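Local coordinates for protein perosamine synthetase (Caulobacter crescentus, PDB 3BN1) that catalyses the pyridoxal-phosphate-dependent transfer of an amino group from L-glutamate to GDP-4-keto-6-deoxy-D-mannose, giving GDP-perosamine for O-antigen synthesis, at residues K45-Y50 / K54-C59; G37-E42 / I241-L246; I198-D203 / A207-L212. All coordinates share one frame; numbering follows the deposited sequence.

Contact 1 of 3, residues K45-Y50 / K54-C59; sequences KAFADY and KHAIAC
Ala48 and Ala56 meet methyl to methyl, with Ala48 CB 3.9 Å from Ala56 CB, and this pair is the centre of the contact. Both CB atoms point at the opposing segment, and the two small side chains let the backbones come close: Ala48 CA and Ala56 CA are the nearest of their kind, 5.1 Å apart. Ala48 CB also rests 4.0 Å from the carbonyl oxygen Lys54 O, where the chain enters strand 55-59. Beside the alanines stands Phe47, its CG anti to the backbone N (chi1 -164°); the ring offers its edge, and CD2 approaches Ala56 CB at 4.4 Å. The joint is therefore apolar, and helix 45-50 runs past the strand at 133° between N-to-C directions, with the axes 7.0 Å apart at closest approach.

One shell further out, Phe47 meets Phe182 edge-to-face and Ala56 touches Met197. His55 and Ile57, whose side chains point to the other face of the strand, reach helix 203-213, and His55 NE2 is hydrogen-bonded to Asp203. Strand 55-59, one of the two outermost strands of the seven-stranded sheet within this chain and antiparallel to strand 196-200, thus lies between helix 38-51 and helix 203-213.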
loop_
_atom_site.group_PDB
_atom_site.type_symbol
_atom_site.label_atom_id
_atom_site.label_comp_id
_atom_site.label_asym_id
_atom_site.label_seq_id
_atom_site.Cartn_x
_atom_site.Cartn_y
_atom_site.Cartn_z
ATOM N N LYS A 45 3.477 10.835 -16.206
ATOM C CA LYS A 45 3.694 11.309 -17.561
ATOM C C LYS A 45 5.077 10.936 -18.085
ATOM O O LYS A 45 5.233 10.358 -19.152
ATOM C CB LYS A 45 3.557 12.828 -17.566
ATOM C CG LYS A 45 2.784 13.356 -18.765
ATOM C CD LYS A 45 3.501 14.533 -19.434
ATOM C CE LYS A 45 4.545 14.094 -20.473
ATOM N NZ LYS A 45 4.327 14.667 -21.841
ATOM N N ALA A 46 6.088 11.396 -17.376
ATOM C CA ALA A 46 7.471 11.123 -17.771
ATOM C C ALA A 46 7.729 9.631 -17.881
ATOM O O ALA A 46 8.558 9.167 -18.661
ATOM C CB ALA A 46 8.396 11.673 -16.677
ATOM N N PHE A 47 7.082 8.858 -17.018
ATOM C CA PHE A 47 7.409 7.426 -17.001
ATOM C C PHE A 47 6.831 6.719 -18.163
ATOM O O PHE A 47 7.410 5.814 -18.722
ATOM C CB PHE A 47 6.926 6.762 -15.689
ATOM C CG PHE A 47 7.563 5.413 -15.441
ATOM C CD1 PHE A 47 8.852 5.342 -14.930
ATOM C CD2 PHE A 47 6.965 4.244 -15.904
ATOM C CE1 PHE A 47 9.515 4.133 -14.791
ATOM C CE2 PHE A 47 7.614 3.014 -15.754
ATOM C CZ PHE A 47 8.891 2.950 -15.150
ATOM N N ALA A 48 5.625 7.120 -18.494
ATOM C CA ALA A 48 4.942 6.550 -19.626
ATOM C C ALA A 48 5.735 6.849 -20.909
ATOM O O ALA A 48 5.854 6.003 -21.802
ATOM C CB ALA A 48 3.549 7.157 -19.690
ATOM N N ASP A 49 6.239 8.065 -21.003
ATOM C CA ASP A 49 7.078 8.458 -22.133
ATOM C C ASP A 49 8.390 7.673 -22.099
ATOM O O ASP A 49 8.877 7.215 -23.119
ATOM C CB ASP A 49 7.477 9.963 -22.069
ATOM C CG ASP A 49 6.284 10.903 -22.045
ATOM O OD1 ASP A 49 5.174 10.534 -22.502
ATOM O OD2 ASP A 49 6.492 12.046 -21.577
ATOM N N TYR A 50 8.997 7.517 -20.937
ATOM C CA TYR A 50 10.259 6.795 -20.925
ATOM C C TYR A 50 10.077 5.381 -21.401
ATOM O O TYR A 50 10.892 4.867 -22.162
ATOM C CB TYR A 50 10.849 6.853 -19.553
ATOM C CG TYR A 50 12.175 6.157 -19.468
ATOM C CD1 TYR A 50 13.303 6.672 -20.088
ATOM C CD2 TYR A 50 12.283 4.939 -18.803
ATOM C CE1 TYR A 50 14.548 6.013 -19.970
ATOM C CE2 TYR A 50 13.511 4.291 -18.657
ATOM C CZ TYR A 50 14.635 4.827 -19.266
ATOM O OH TYR A 50 15.840 4.157 -19.170
ATOM N N LYS A 54 1.253 4.642 -23.604
ATOM C CA LYS A 54 0.290 5.691 -23.313
ATOM C C LYS A 54 0.032 5.965 -21.850
ATOM O O LYS A 54 -0.066 7.136 -21.436
ATOM C CB LYS A 54 -1.011 5.520 -24.101
ATOM C CG LYS A 54 -0.714 5.078 -25.559
ATOM C CD LYS A 54 -1.880 4.894 -26.463
ATOM C CE LYS A 54 -3.197 5.366 -25.878
ATOM N NZ LYS A 54 -4.247 4.324 -26.134
ATOM N N HIS A 55 -0.060 4.909 -21.049
ATOM C CA HIS A 55 -0.411 5.161 -19.662
ATOM C C HIS A 55 0.549 4.633 -18.650
ATOM O O HIS A 55 1.135 3.570 -18.835
ATOM C CB HIS A 55 -1.739 4.496 -19.369
ATOM C CG HIS A 55 -2.763 4.692 -20.441
ATOM N ND1 HIS A 55 -3.507 5.849 -20.549
ATOM C CD2 HIS A 55 -3.195 3.866 -21.427
ATOM C CE1 HIS A 55 -4.314 5.749 -21.596
ATOM N NE2 HIS A 55 -4.170 4.543 -22.119
ATOM N N ALA A 56 0.599 5.329 -17.533
ATOM C CA ALA A 56 1.376 4.823 -16.398
ATOM C C ALA A 56 0.581 5.193 -15.139
ATOM O O ALA A 56 0.119 6.340 -14.965
ATOM C CB ALA A 56 2.753 5.357 -16.375
ATOM N N ILE A 57 0.352 4.185 -14.317
ATOM C CA ILE A 57 -0.426 4.281 -13.079
ATOM C C ILE A 57 0.447 4.024 -11.862
ATOM O O ILE A 57 0.892 2.897 -11.625
ATOM C CB ILE A 57 -1.620 3.248 -13.133
ATOM C CG1 ILE A 57 -2.594 3.498 -14.311
ATOM C CG2 ILE A 57 -2.473 3.342 -11.830
ATOM C CD1 ILE A 57 -2.232 2.854 -15.693
ATOM N N ALA A 58 0.748 5.100 -11.128
ATOM C CA ALA A 58 1.612 5.096 -9.960
ATOM C C ALA A 58 0.880 4.455 -8.781
ATOM O O ALA A 58 -0.260 4.779 -8.473
ATOM C CB ALA A 58 1.972 6.505 -9.602
ATOM N N CYS A 59 1.554 3.546 -8.107
ATOM C CA CYS A 59 0.955 2.768 -6.984
ATOM C C CYS A 59 1.875 2.857 -5.780
ATOM O O CYS A 59 3.040 3.266 -5.884
ATOM C CB CYS A 59 1.005 1.308 -7.458
ATOM S SG CYS A 59 -0.075 0.970 -8.890
#

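Contact 2 of 3, residues G37-E42 / I241-L246; sequences GRFIVE and IGLAQL
Glu42 OE1, which touches Leu243 CD2 at 3.4 Å, is gripped from its own helix by two nitrogens of Arg38. The principal bond, from Arg38 NE, is 2.7 Å long with an N-H...O angle of 158° and forms part of a salt bridge; a weak second one comes from Arg38 NH2 at 3.4 Å. Glu42 OE1 lies close to the guanidinium plane, whereas the arginine approaches from above the carboxylate plane, 45° out of it, so the two flat groups are not coplanar. Arg38 NH1 is paired with Glu26 in addition.

Leu243 carries the other side of the contact. With CG anti to its backbone N (chi1 -178°), it lays CD2 against both the Glu42 chain and the edge of the Phe39 ring: CD2 is 3.8 Å from Glu42 CB and 4.0 Å from Phe39 CD1. The methyl meets the ring in plane, and the phenylalanine and leucine side chains cross at about a right angle. One face of the Phe39 ring takes Arg38 CG, toward the rim, while Tyr23 of helix 20-30 meets the same ring with the planes slightly inclined.

Helix 236-247 also reaches the second subunit, where Ile241 packs on Ile33 of that chain. The arrangement is plain side-chain packing of helix 38-51 on helix 236-247, with Leu243 as the main contributor here, in the pyridoxal-phosphate aminotransferase fold of the DegT/DnrJ/EryC1 family.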
loop_
_atom_site.group_PDB
_atom_site.type_symbol
_atom_site.label_atom_id
_atom_site.label_comp_id
_atom_site.label_asym_id
_atom_site.label_seq_id
_atom_site.Cartn_x
_atom_site.Cartn_y
_atom_site.Cartn_z
ATOM N N GLY A 37 -1.548 15.495 -6.244
ATOM C CA GLY A 37 -0.562 16.539 -6.549
ATOM C C GLY A 37 0.224 16.456 -7.886
ATOM O O GLY A 37 0.209 15.445 -8.584
ATOM N N ARG A 38 0.944 17.532 -8.206
ATOM C CA ARG A 38 1.733 17.673 -9.439
ATOM C C ARG A 38 2.695 16.519 -9.737
ATOM O O ARG A 38 2.769 15.984 -10.854
ATOM C CB ARG A 38 2.529 19.012 -9.465
ATOM C CG ARG A 38 4.096 18.877 -9.295
ATOM C CD ARG A 38 5.042 20.136 -9.436
ATOM N NE ARG A 38 6.312 19.738 -10.078
ATOM C CZ ARG A 38 7.476 20.399 -10.048
ATOM N NH1 ARG A 38 7.568 21.554 -9.410
ATOM N NH2 ARG A 38 8.568 19.921 -10.659
ATOM N N PHE A 39 3.511 16.189 -8.755
ATOM C CA PHE A 39 4.512 15.154 -9.002
ATOM C C PHE A 39 3.910 13.841 -9.495
ATOM O O PHE A 39 4.463 13.183 -10.394
ATOM C CB PHE A 39 5.359 14.997 -7.752
ATOM C CG PHE A 39 6.195 16.218 -7.449
ATOM C CD1 PHE A 39 7.172 16.667 -8.347
ATOM C CD2 PHE A 39 6.049 16.904 -6.265
ATOM C CE1 PHE A 39 7.983 17.745 -8.048
ATOM C CE2 PHE A 39 6.851 17.986 -5.973
ATOM C CZ PHE A 39 7.807 18.415 -6.870
ATOM N N ILE A 40 2.786 13.441 -8.899
ATOM C CA ILE A 40 2.134 12.197 -9.331
ATOM C C ILE A 40 1.858 12.193 -10.860
ATOM O O ILE A 40 2.240 11.279 -11.643
ATOM C CB ILE A 40 0.874 11.863 -8.450
ATOM C CG1 ILE A 40 1.189 12.048 -6.969
ATOM C CG2 ILE A 40 0.425 10.440 -8.717
ATOM C CD1 ILE A 40 0.062 11.624 -6.024
ATOM N N VAL A 41 1.176 13.234 -11.305
ATOM C CA VAL A 41 0.851 13.304 -12.710
ATOM C C VAL A 41 2.155 13.452 -13.555
ATOM O O VAL A 41 2.277 12.876 -14.649
ATOM C CB VAL A 41 -0.137 14.482 -12.892
ATOM C CG1 VAL A 41 0.598 15.804 -12.710
ATOM C CG2 VAL A 41 -0.910 14.379 -14.195
ATOM N N GLU A 42 3.098 14.265 -13.068
ATOM C CA GLU A 42 4.346 14.460 -13.813
ATOM C C GLU A 42 5.149 13.183 -13.920
ATOM O O GLU A 42 5.636 12.819 -14.988
ATOM C CB GLU A 42 5.225 15.551 -13.228
ATOM C CG GLU A 42 4.611 16.921 -13.369
ATOM C CD GLU A 42 5.564 18.025 -12.947
ATOM O OE1 GLU A 42 6.340 17.789 -11.998
ATOM O OE2 GLU A 42 5.531 19.113 -13.562
ATOM N N ILE A 241 10.170 12.081 -5.460
ATOM C CA ILE A 241 11.439 11.370 -5.485
ATOM C C ILE A 241 11.548 10.597 -6.794
ATOM O O ILE A 241 12.598 10.570 -7.509
ATOM C CB ILE A 241 11.608 10.392 -4.290
ATOM C CG1 ILE A 241 11.554 11.163 -2.943
ATOM C CG2 ILE A 241 12.978 9.622 -4.517
ATOM C CD1 ILE A 241 11.559 10.335 -1.620
ATOM N N GLY A 242 10.451 9.941 -7.132
ATOM C CA GLY A 242 10.487 9.207 -8.378
ATOM C C GLY A 242 10.823 10.038 -9.644
ATOM O O GLY A 242 11.413 9.582 -10.637
ATOM N N LEU A 243 10.316 11.240 -9.666
ATOM C CA LEU A 243 10.482 12.045 -10.840
ATOM C C LEU A 243 11.925 12.479 -10.902
ATOM O O LEU A 243 12.585 12.446 -11.961
ATOM C CB LEU A 243 9.549 13.246 -10.644
ATOM C CG LEU A 243 9.626 14.151 -11.879
ATOM C CD1 LEU A 243 9.436 13.412 -13.216
ATOM C CD2 LEU A 243 8.760 15.438 -11.796
ATOM N N ALA A 244 12.434 12.900 -9.751
ATOM C CA ALA A 244 13.849 13.311 -9.702
ATOM C C ALA A 244 14.764 12.128 -10.082
ATOM O O ALA A 244 15.798 12.298 -10.736
ATOM C CB ALA A 244 14.190 13.861 -8.327
ATOM N N GLN A 245 14.392 10.913 -9.693
ATOM C CA GLN A 245 15.223 9.746 -10.046
ATOM C C GLN A 245 15.177 9.554 -11.542
ATOM O O GLN A 245 16.204 9.257 -12.154
ATOM C CB GLN A 245 14.658 8.473 -9.417
ATOM C CG GLN A 245 14.910 8.429 -7.939
ATOM C CD GLN A 245 16.293 7.833 -7.629
ATOM O OE1 GLN A 245 16.505 6.615 -7.721
ATOM N NE2 GLN A 245 17.253 8.713 -7.322
ATOM N N LEU A 246 13.964 9.648 -12.098
ATOM C CA LEU A 246 13.816 9.408 -13.527
ATOM C C LEU A 246 14.553 10.417 -14.385
ATOM O O LEU A 246 15.036 10.061 -15.453
ATOM C CB LEU A 246 12.360 9.250 -13.972
ATOM C CG LEU A 246 11.823 8.911 -15.378
ATOM C CD1 LEU A 246 12.290 7.613 -16.033
ATOM C CD2 LEU A 246 10.280 8.997 -15.445
#

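Contact 3 of 3, residues I198-D203 / A207-L212; sequences ITTNDD and AKMRLL
A strand turns back into a helix here: strand 196-200 of the central sheet ends, Asp202 takes the N-cap position, and helix 203-213 folds over the strand it has just left. The main apolar link is made by Met209 and Ile198. The end of the methionine lies against one branch of the isoleucine, Ile198 CG2 being 3.6 Å from Met209 SD and the same distance from Met209 CE. The other branch is further off, with Ile198 CD1 at 4.1 Å from the sulfur. Two torsions explain how so long a side chain spans the gap: beyond CG the methionine is extended (chi2 166°, chi3 -179°), so the thioether is carried straight across from a backbone whose CA lies 8.6 Å from Ile198 CA. The two side chains meet at a slant rather than in line. Thr200, next on the same side of the strand, adds a looser contact, its CG2 being 4.4 Å from Met209 SD.

Where the strand gives way to the helix, the bonds are polar. Ala207 N donates to Asp203 O over 3.1 Å at an N-H...O angle of 156°, the i to i+4 bond of the first helical turn, and Ala207 CB sits 3.6 Å from that same oxygen. Asp202 OD2 accepts from Leu205 N, closing the N-terminal cap. Before the cap, Thr200 OG1 receives a weak bond from Asp202 N but is also hydrogen-bonded to Asp178 O. Asp203 OD1 faces the neighbouring strand's entry, where it forms a salt bridge with Lys54 NZ.

Met209 further touches Ile57, Cys179 and Ala72, and Ile198 touches Leu68, which places the contact between strand 196-200, its sheet neighbours 55-59 and 179-183, and helix 62-72.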
loop_
_atom_site.group_PDB
_atom_site.type_symbol
_atom_site.label_atom_id
_atom_site.label_comp_id
_atom_site.label_asym_id
_atom_site.label_seq_id
_atom_site.Cartn_x
_atom_site.Cartn_y
_atom_site.Cartn_z
ATOM N N ILE A 198 2.293 0.863 -12.900
ATOM C CA ILE A 198 1.793 -0.046 -13.957
ATOM C C ILE A 198 1.843 0.714 -15.285
ATOM O O ILE A 198 1.411 1.884 -15.337
ATOM C CB ILE A 198 0.301 -0.484 -13.764
ATOM C CG1 ILE A 198 0.093 -1.011 -12.341
ATOM C CG2 ILE A 198 -0.162 -1.495 -14.863
ATOM C CD1 ILE A 198 -1.367 -1.170 -11.999
ATOM N N THR A 199 2.269 0.036 -16.360
ATOM C CA THR A 199 2.286 0.638 -17.680
ATOM C C THR A 199 1.397 -0.174 -18.626
ATOM O O THR A 199 1.214 -1.378 -18.452
ATOM C CB THR A 199 3.700 0.784 -18.260
ATOM O OG1 THR A 199 4.314 -0.495 -18.300
ATOM C CG2 THR A 199 4.559 1.746 -17.450
ATOM N N THR A 200 0.715 0.554 -19.500
ATOM C CA THR A 200 -0.170 -0.044 -20.449
ATOM C C THR A 200 -0.550 0.870 -21.587
ATOM O O THR A 200 -0.476 2.085 -21.484
ATOM C CB THR A 200 -1.447 -0.612 -19.807
ATOM O OG1 THR A 200 -2.111 -1.446 -20.768
ATOM C CG2 THR A 200 -2.438 0.525 -19.389
ATOM N N ASN A 201 -0.904 0.269 -22.719
ATOM C CA ASN A 201 -1.355 1.109 -23.820
ATOM C C ASN A 201 -2.875 1.129 -23.910
ATOM O O ASN A 201 -3.410 2.053 -24.477
ATOM C CB ASN A 201 -0.725 0.710 -25.160
ATOM C CG ASN A 201 0.727 1.232 -25.304
ATOM O OD1 ASN A 201 0.995 2.426 -25.152
ATOM N ND2 ASN A 201 1.662 0.319 -25.530
ATOM N N ASP A 202 -3.562 0.148 -23.310
ATOM C CA ASP A 202 -5.014 0.015 -23.380
ATOM C C ASP A 202 -5.750 0.982 -22.493
ATOM O O ASP A 202 -5.583 0.968 -21.277
ATOM C CB ASP A 202 -5.449 -1.378 -23.027
ATOM C CG ASP A 202 -6.952 -1.540 -23.132
ATOM O OD1 ASP A 202 -7.426 -1.640 -24.276
ATOM O OD2 ASP A 202 -7.634 -1.530 -22.083
ATOM N N ASP A 203 -6.570 1.828 -23.096
ATOM C CA ASP A 203 -7.236 2.884 -22.324
ATOM C C ASP A 203 -8.195 2.331 -21.306
ATOM O O ASP A 203 -8.453 2.902 -20.267
ATOM C CB ASP A 203 -8.110 3.755 -23.226
ATOM C CG ASP A 203 -7.333 4.608 -24.217
ATOM O OD1 ASP A 203 -6.091 4.659 -24.237
ATOM O OD2 ASP A 203 -8.005 5.279 -25.015
ATOM N N ALA A 207 -8.058 2.785 -17.204
ATOM C CA ALA A 207 -9.128 3.451 -16.432
ATOM C C ALA A 207 -9.560 2.562 -15.263
ATOM O O ALA A 207 -9.732 3.012 -14.124
ATOM C CB ALA A 207 -10.325 3.688 -17.334
ATOM N N LYS A 208 -9.713 1.281 -15.562
ATOM C CA LYS A 208 -10.162 0.341 -14.540
ATOM C C LYS A 208 -9.117 0.295 -13.413
ATOM O O LYS A 208 -9.452 0.153 -12.247
ATOM C CB LYS A 208 -10.229 -1.046 -15.176
ATOM C CG LYS A 208 -11.565 -1.743 -15.141
ATOM C CD LYS A 208 -11.796 -2.555 -16.448
ATOM C CE LYS A 208 -10.504 -2.842 -17.251
ATOM N NZ LYS A 208 -10.643 -3.579 -18.564
ATOM N N MET A 209 -7.844 0.364 -13.795
ATOM C CA MET A 209 -6.719 0.363 -12.879
ATOM C C MET A 209 -6.806 1.634 -12.041
ATOM O O MET A 209 -6.639 1.550 -10.815
ATOM C CB MET A 209 -5.401 0.300 -13.652
ATOM C CG MET A 209 -5.019 -1.099 -14.183
ATOM S SD MET A 209 -3.669 -0.955 -15.414
ATOM C CE MET A 209 -3.392 -2.696 -15.932
ATOM N N ARG A 210 -7.083 2.797 -12.656
ATOM C CA ARG A 210 -7.196 3.985 -11.821
ATOM C C ARG A 210 -8.434 3.894 -10.905
ATOM O O ARG A 210 -8.394 4.326 -9.739
ATOM C CB ARG A 210 -7.176 5.289 -12.632
ATOM C CG ARG A 210 -6.256 5.252 -13.846
ATOM C CD ARG A 210 -5.698 6.655 -14.168
ATOM N NE ARG A 210 -4.595 6.677 -15.149
ATOM C CZ ARG A 210 -3.310 6.862 -14.834
ATOM N NH1 ARG A 210 -2.419 6.848 -15.809
ATOM N NH2 ARG A 210 -2.903 7.105 -13.577
ATOM N N LEU A 211 -9.503 3.284 -11.420
ATOM C CA LEU A 211 -10.717 3.078 -10.625
ATOM C C LEU A 211 -10.419 2.279 -9.334
ATOM O O LEU A 211 -10.786 2.687 -8.208
ATOM C CB LEU A 211 -11.766 2.326 -11.451
ATOM C CG LEU A 211 -13.092 2.213 -10.655
ATOM C CD1 LEU A 211 -13.736 3.531 -10.251
ATOM C CD2 LEU A 211 -14.033 1.412 -11.530
ATOM N N LEU A 212 -9.779 1.129 -9.511
ATOM C CA LEU A 212 -9.427 0.252 -8.352
ATOM C C LEU A 212 -8.398 0.842 -7.415
ATOM O O LEU A 212 -8.475 0.687 -6.205
ATOM C CB LEU A 212 -8.858 -1.066 -8.858
ATOM C CG LEU A 212 -9.878 -1.959 -9.588
ATOM C CD1 LEU A 212 -9.141 -2.980 -10.491
ATOM C CD2 LEU A 212 -10.786 -2.710 -8.538
#

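Contact 1 shares a side of the chain's centre with each of the other two, in one region of the aminotransferase fold. It is in the middle, its centre about 10 Å from the centres of both contact 2 and contact 3, which are themselves about 18 Å apart and do not touch. Helix 38-51 joins contacts 1 and 2, while neighbouring strands 55-59 and 196-200 join contacts 1 and 3. Along the chain, contact 1 closes before contact 3 opens, and both fall inside the long loop closed by contact 2. Successive layers result: helix 236-247, helix 38-51, the sheet edge and helix 203-213. Contact 2 joins segments about 200 residues apart; contacts 1 and 3 are local.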